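Local coordinates for protein pentafunctional AROM polypeptide (Schizosaccharomyces pombe, PDB 5SWV) that probably catalyses two steps of the shikimate pathway, dehydration of 3-dehydroquinate and NADP-dependent reduction of 3-dehydroshikimate, in separate domains of this fragment, at residues P75-Q85 with A104-E115. Residues are numbered along the deposited sequence; the frame is centred on the assembly and turned at random.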
loop_
_atom_site.group_PDB
_atom_site.type_symbol
_atom_site.label_atom_id
_atom_site.label_comp_id
_atom_site.label_asym_id
_atom_site.label_seq_id
_atom_site.Cartn_x
_atom_site.Cartn_y
_atom_site.Cartn_z
ATOM N N PRO A 75 3.566 0.696 -7.397
ATOM C CA PRO A 75 3.838 0.850 -8.820
ATOM C C PRO A 75 4.431 2.225 -9.141
ATOM O O PRO A 75 4.119 3.214 -8.460
ATOM C CB PRO A 75 2.455 0.719 -9.472
ATOM C CG PRO A 75 1.579 0.076 -8.459
ATOM C CD PRO A 75 2.168 0.327 -7.117
ATOM N N ILE A 76 5.269 2.281 -10.171
ATOM C CA ILE A 76 5.988 3.499 -10.509
ATOM C C ILE A 76 5.606 3.990 -11.890
ATOM O O ILE A 76 5.436 3.204 -12.826
ATOM C CB ILE A 76 7.506 3.286 -10.370
ATOM C CG1 ILE A 76 7.846 3.149 -8.884
ATOM C CG2 ILE A 76 8.304 4.441 -10.969
ATOM C CD1 ILE A 76 9.207 2.554 -8.612
ATOM N N ILE A 77 5.454 5.305 -11.984
ATOM C CA ILE A 77 5.206 5.974 -13.229
ATOM C C ILE A 77 6.476 6.754 -13.502
ATOM O O ILE A 77 6.971 7.464 -12.631
ATOM C CB ILE A 77 3.987 6.898 -13.110
ATOM C CG1 ILE A 77 2.731 6.087 -12.781
ATOM C CG2 ILE A 77 3.774 7.669 -14.391
ATOM C CD1 ILE A 77 1.670 6.881 -12.058
ATOM N N PHE A 78 7.004 6.600 -14.706
ATOM C CA PHE A 78 8.270 7.200 -15.118
ATOM C C PHE A 78 7.935 8.340 -16.074
ATOM O O PHE A 78 7.532 8.105 -17.217
ATOM C CB PHE A 78 9.115 6.119 -15.793
ATOM C CG PHE A 78 10.497 6.554 -16.197
ATOM C CD1 PHE A 78 10.723 7.148 -17.431
ATOM C CD2 PHE A 78 11.586 6.298 -15.376
ATOM C CE1 PHE A 78 12.013 7.521 -17.814
ATOM C CE2 PHE A 78 12.869 6.651 -15.750
ATOM C CZ PHE A 78 13.093 7.269 -16.970
ATOM N N THR A 79 8.088 9.570 -15.603
ATOM C CA THR A 79 7.593 10.723 -16.337
ATOM C C THR A 79 8.680 11.716 -16.623
ATOM O O THR A 79 9.245 12.314 -15.710
ATOM C CB THR A 79 6.442 11.401 -15.589
ATOM O OG1 THR A 79 5.358 10.488 -15.518
ATOM C CG2 THR A 79 5.930 12.625 -16.331
ATOM N N ILE A 80 8.969 11.865 -17.910
ATOM C CA ILE A 80 9.780 12.960 -18.417
ATOM C C ILE A 80 8.843 13.989 -19.002
ATOM O O ILE A 80 8.273 13.773 -20.075
ATOM C CB ILE A 80 10.722 12.521 -19.544
ATOM C CG1 ILE A 80 11.705 11.469 -19.058
ATOM C CG2 ILE A 80 11.476 13.734 -20.094
ATOM C CD1 ILE A 80 12.497 10.864 -20.204
ATOM N N ARG A 81 8.709 15.098 -18.281
ATOM C CA ARG A 81 7.836 16.219 -18.626
ATOM C C ARG A 81 8.713 17.354 -19.132
ATOM O O ARG A 81 9.660 17.769 -18.457
ATOM C CB ARG A 81 7.080 16.660 -17.382
ATOM C CG ARG A 81 6.090 17.793 -17.593
ATOM C CD ARG A 81 4.872 17.396 -18.404
ATOM N NE ARG A 81 4.138 16.280 -17.805
ATOM C CZ ARG A 81 3.934 15.079 -18.355
ATOM N NH1 ARG A 81 4.372 14.775 -19.574
ATOM N NH2 ARG A 81 3.240 14.168 -17.673
ATOM N N THR A 82 8.388 17.842 -20.324
ATOM C CA THR A 82 9.188 18.844 -21.036
ATOM C C THR A 82 8.755 20.257 -20.701
ATOM O O THR A 82 7.706 20.474 -20.090
ATOM C CB THR A 82 9.065 18.687 -22.564
ATOM O OG1 THR A 82 7.719 18.937 -22.981
ATOM C CG2 THR A 82 9.451 17.306 -23.001
ATOM N N ILE A 83 9.541 21.223 -21.156
ATOM C CA ILE A 83 9.321 22.619 -20.818
ATOM C C ILE A 83 7.998 23.175 -21.314
ATOM O O ILE A 83 7.322 23.876 -20.585
ATOM C CB ILE A 83 10.531 23.484 -21.240
ATOM C CG1 ILE A 83 11.718 23.135 -20.332
ATOM C CG2 ILE A 83 10.230 24.982 -21.143
ATOM C CD1 ILE A 83 13.060 23.407 -20.940
ATOM N N SER A 84 7.589 22.831 -22.517
ATOM C CA SER A 84 6.386 23.433 -23.065
ATOM C C SER A 84 5.157 22.700 -22.604
ATOM O O SER A 84 4.043 23.164 -22.858
ATOM C CB SER A 84 6.431 23.473 -24.582
ATOM O OG SER A 84 6.551 22.174 -25.091
ATOM N N GLN A 85 5.347 21.561 -21.943
ATOM C CA GLN A 85 4.257 20.889 -21.233
ATOM C C GLN A 85 4.237 21.170 -19.723
ATOM O O GLN A 85 3.471 20.537 -18.995
ATOM C CB GLN A 85 4.360 19.395 -21.486
ATOM C CG GLN A 85 4.256 19.043 -22.953
ATOM C CD GLN A 85 2.830 18.910 -23.412
ATOM O OE1 GLN A 85 2.045 18.178 -22.815
ATOM N NE2 GLN A 85 2.482 19.607 -24.479
ATOM N N ALA A 104 13.730 2.584 -18.984
ATOM C CA ALA A 104 12.730 2.423 -17.945
ATOM C C ALA A 104 11.857 1.197 -18.150
ATOM O O ALA A 104 11.454 0.537 -17.182
ATOM C CB ALA A 104 11.860 3.661 -17.870
ATOM N N MET A 105 11.553 0.910 -19.407
ATOM C CA MET A 105 10.751 -0.253 -19.752
ATOM C C MET A 105 11.601 -1.514 -19.576
ATOM O O MET A 105 11.106 -2.534 -19.098
ATOM C CB MET A 105 10.159 -0.111 -21.168
ATOM C CG MET A 105 9.182 1.066 -21.247
ATOM S SD MET A 105 8.466 1.607 -22.821
ATOM C CE MET A 105 9.723 1.178 -24.010
ATOM N N ARG A 106 12.884 -1.425 -19.908
ATOM C CA ARG A 106 13.797 -2.542 -19.681
ATOM C C ARG A 106 13.890 -2.943 -18.207
ATOM O O ARG A 106 13.970 -4.129 -17.930
ATOM C CB ARG A 106 15.199 -2.289 -20.265
ATOM C CG ARG A 106 15.400 -2.889 -21.649
ATOM C CD ARG A 106 16.800 -2.639 -22.185
ATOM N NE ARG A 106 16.966 -1.238 -22.600
ATOM C CZ ARG A 106 17.932 -0.395 -22.199
ATOM N NH1 ARG A 106 18.897 -0.769 -21.351
ATOM N NH2 ARG A 106 17.937 0.859 -22.672
ATOM N N TYR A 107 13.878 -1.995 -17.261
ATOM C CA TYR A 107 13.879 -2.397 -15.831
ATOM C C TYR A 107 12.487 -2.416 -15.171
ATOM O O TYR A 107 12.373 -2.302 -13.957
ATOM C CB TYR A 107 14.961 -1.679 -14.971
ATOM C CG TYR A 107 15.072 -0.171 -15.063
ATOM C CD1 TYR A 107 14.052 0.671 -14.575
ATOM C CD2 TYR A 107 16.220 0.435 -15.598
ATOM C CE1 TYR A 107 14.166 2.067 -14.650
ATOM C CE2 TYR A 107 16.330 1.831 -15.670
ATOM C CZ TYR A 107 15.301 2.640 -15.200
ATOM O OH TYR A 107 15.412 3.999 -15.282
ATOM N N GLY A 108 11.437 -2.605 -15.971
ATOM C CA GLY A 108 10.096 -2.927 -15.460
ATOM C C GLY A 108 9.333 -1.848 -14.696
ATOM O O GLY A 108 8.673 -2.156 -13.697
ATOM N N CYS A 109 9.416 -0.594 -15.153
ATOM C CA CYS A 109 8.509 0.445 -14.679
ATOM C C CYS A 109 7.105 0.041 -15.096
ATOM O O CYS A 109 6.912 -0.485 -16.198
ATOM C CB CYS A 109 8.857 1.825 -15.249
ATOM S SG CYS A 109 10.284 2.605 -14.448
ATOM N N ASP A 110 6.137 0.290 -14.214
ATOM C CA ASP A 110 4.746 -0.112 -14.447
ATOM C C ASP A 110 4.106 0.726 -15.535
ATOM O O ASP A 110 3.412 0.185 -16.400
ATOM C CB ASP A 110 3.939 -0.016 -13.168
ATOM C CG ASP A 110 4.531 -0.847 -12.061
ATOM O OD1 ASP A 110 5.560 -0.419 -11.485
ATOM O OD2 ASP A 110 3.965 -1.927 -11.781
ATOM N N PHE A 111 4.362 2.038 -15.495
ATOM C CA PHE A 111 3.912 2.972 -16.530
ATOM C C PHE A 111 5.045 3.882 -17.004
ATOM O O PHE A 111 5.995 4.142 -16.273
ATOM C CB PHE A 111 2.815 3.896 -15.995
ATOM C CG PHE A 111 1.654 3.195 -15.370
ATOM C CD1 PHE A 111 1.665 2.879 -14.020
ATOM C CD2 PHE A 111 0.521 2.912 -16.109
ATOM C CE1 PHE A 111 0.576 2.262 -13.424
ATOM C CE2 PHE A 111 -0.572 2.292 -15.525
ATOM C CZ PHE A 111 -0.547 1.963 -14.180
ATOM N N VAL A 112 4.905 4.389 -18.224
ATOM C CA VAL A 112 5.747 5.467 -18.744
ATOM C C VAL A 112 4.821 6.525 -19.345
ATOM O O VAL A 112 3.909 6.198 -20.106
ATOM C CB VAL A 112 6.734 4.955 -19.826
ATOM C CG1 VAL A 112 7.446 6.106 -20.530
ATOM C CG2 VAL A 112 7.768 4.022 -19.210
ATOM N N ASP A 113 5.056 7.786 -18.988
ATOM C CA ASP A 113 4.359 8.903 -19.602
ATOM C C ASP A 113 5.088 9.275 -20.869
ATOM O O ASP A 113 6.284 9.639 -20.830
ATOM C CB ASP A 113 4.313 10.113 -18.661
ATOM C CG ASP A 113 3.345 11.205 -19.147
ATOM O OD1 ASP A 113 3.596 11.826 -20.214
ATOM O OD2 ASP A 113 2.343 11.472 -18.442
ATOM N N VAL A 114 4.370 9.196 -21.982
ATOM C CA VAL A 114 4.916 9.540 -23.271
ATOM C C VAL A 114 4.135 10.728 -23.813
ATOM O O VAL A 114 2.973 10.602 -24.154
ATOM C CB VAL A 114 4.820 8.347 -24.230
ATOM C CG1 VAL A 114 5.372 8.697 -25.605
ATOM C CG2 VAL A 114 5.553 7.149 -23.650
ATOM N N GLU A 115 4.787 11.883 -23.889
ATOM C CA GLU A 115 4.166 13.101 -24.407
ATOM C C GLU A 115 3.844 13.006 -25.882
ATOM O O GLU A 115 4.660 12.541 -26.697
ATOM C CB GLU A 115 5.071 14.309 -24.207
ATOM C CG GLU A 115 5.249 14.694 -22.751
ATOM C CD GLU A 115 6.069 15.956 -22.585
ATOM O OE1 GLU A 115 6.518 16.521 -23.607
ATOM O OE2 GLU A 115 6.272 16.400 -21.435
HETATM O O HOH W 1 7.500 11.861 -22.141
#
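Arg81 reaches from just beyond strand 76-79 to Asp113 and Glu115 in the C-terminal half of the neighbouring parallel strand 111-115. Arg81 CB and CG pass about 4.1 Å from Glu115 OE2, and Arg81 CD comes to 3.5 Å from the same oxygen. Arg81 CG stands anti to the backbone N (chi1 -178°), and bends at the next two torsions fold the chain back over Thr79, whose CG2 lies over one guanidinium face, toward its rim. At the tip Arg81 NH2 bonds Asp113 OD2 (2.9 Å) while Arg81 NH1 serves both Asp113 OD1 and Glu115 OE2 (each 3.1 Å). Arginine suits this place because its flat, many-donor head can hold two buried carboxylates at its edge; the Asp113 plane is turned 65° from it, that of Glu115 only 23°. Asp113 OD1 also bonds Ser138, and Glu115 OE2 accepts a second bond from Thr82 N.

Backbone bonds join residues 76-78 to 111-113. On the helix side of the sheet, small Ala104 sets its CB 3.5 Å above the centre of the Phe78 ring, a CH-pi contact. Helix 94-106, linking the two strands in sequence, thus packs against the sheet, completing a beta-alpha-beta unit of the TIM barrel of type I dehydroquinases.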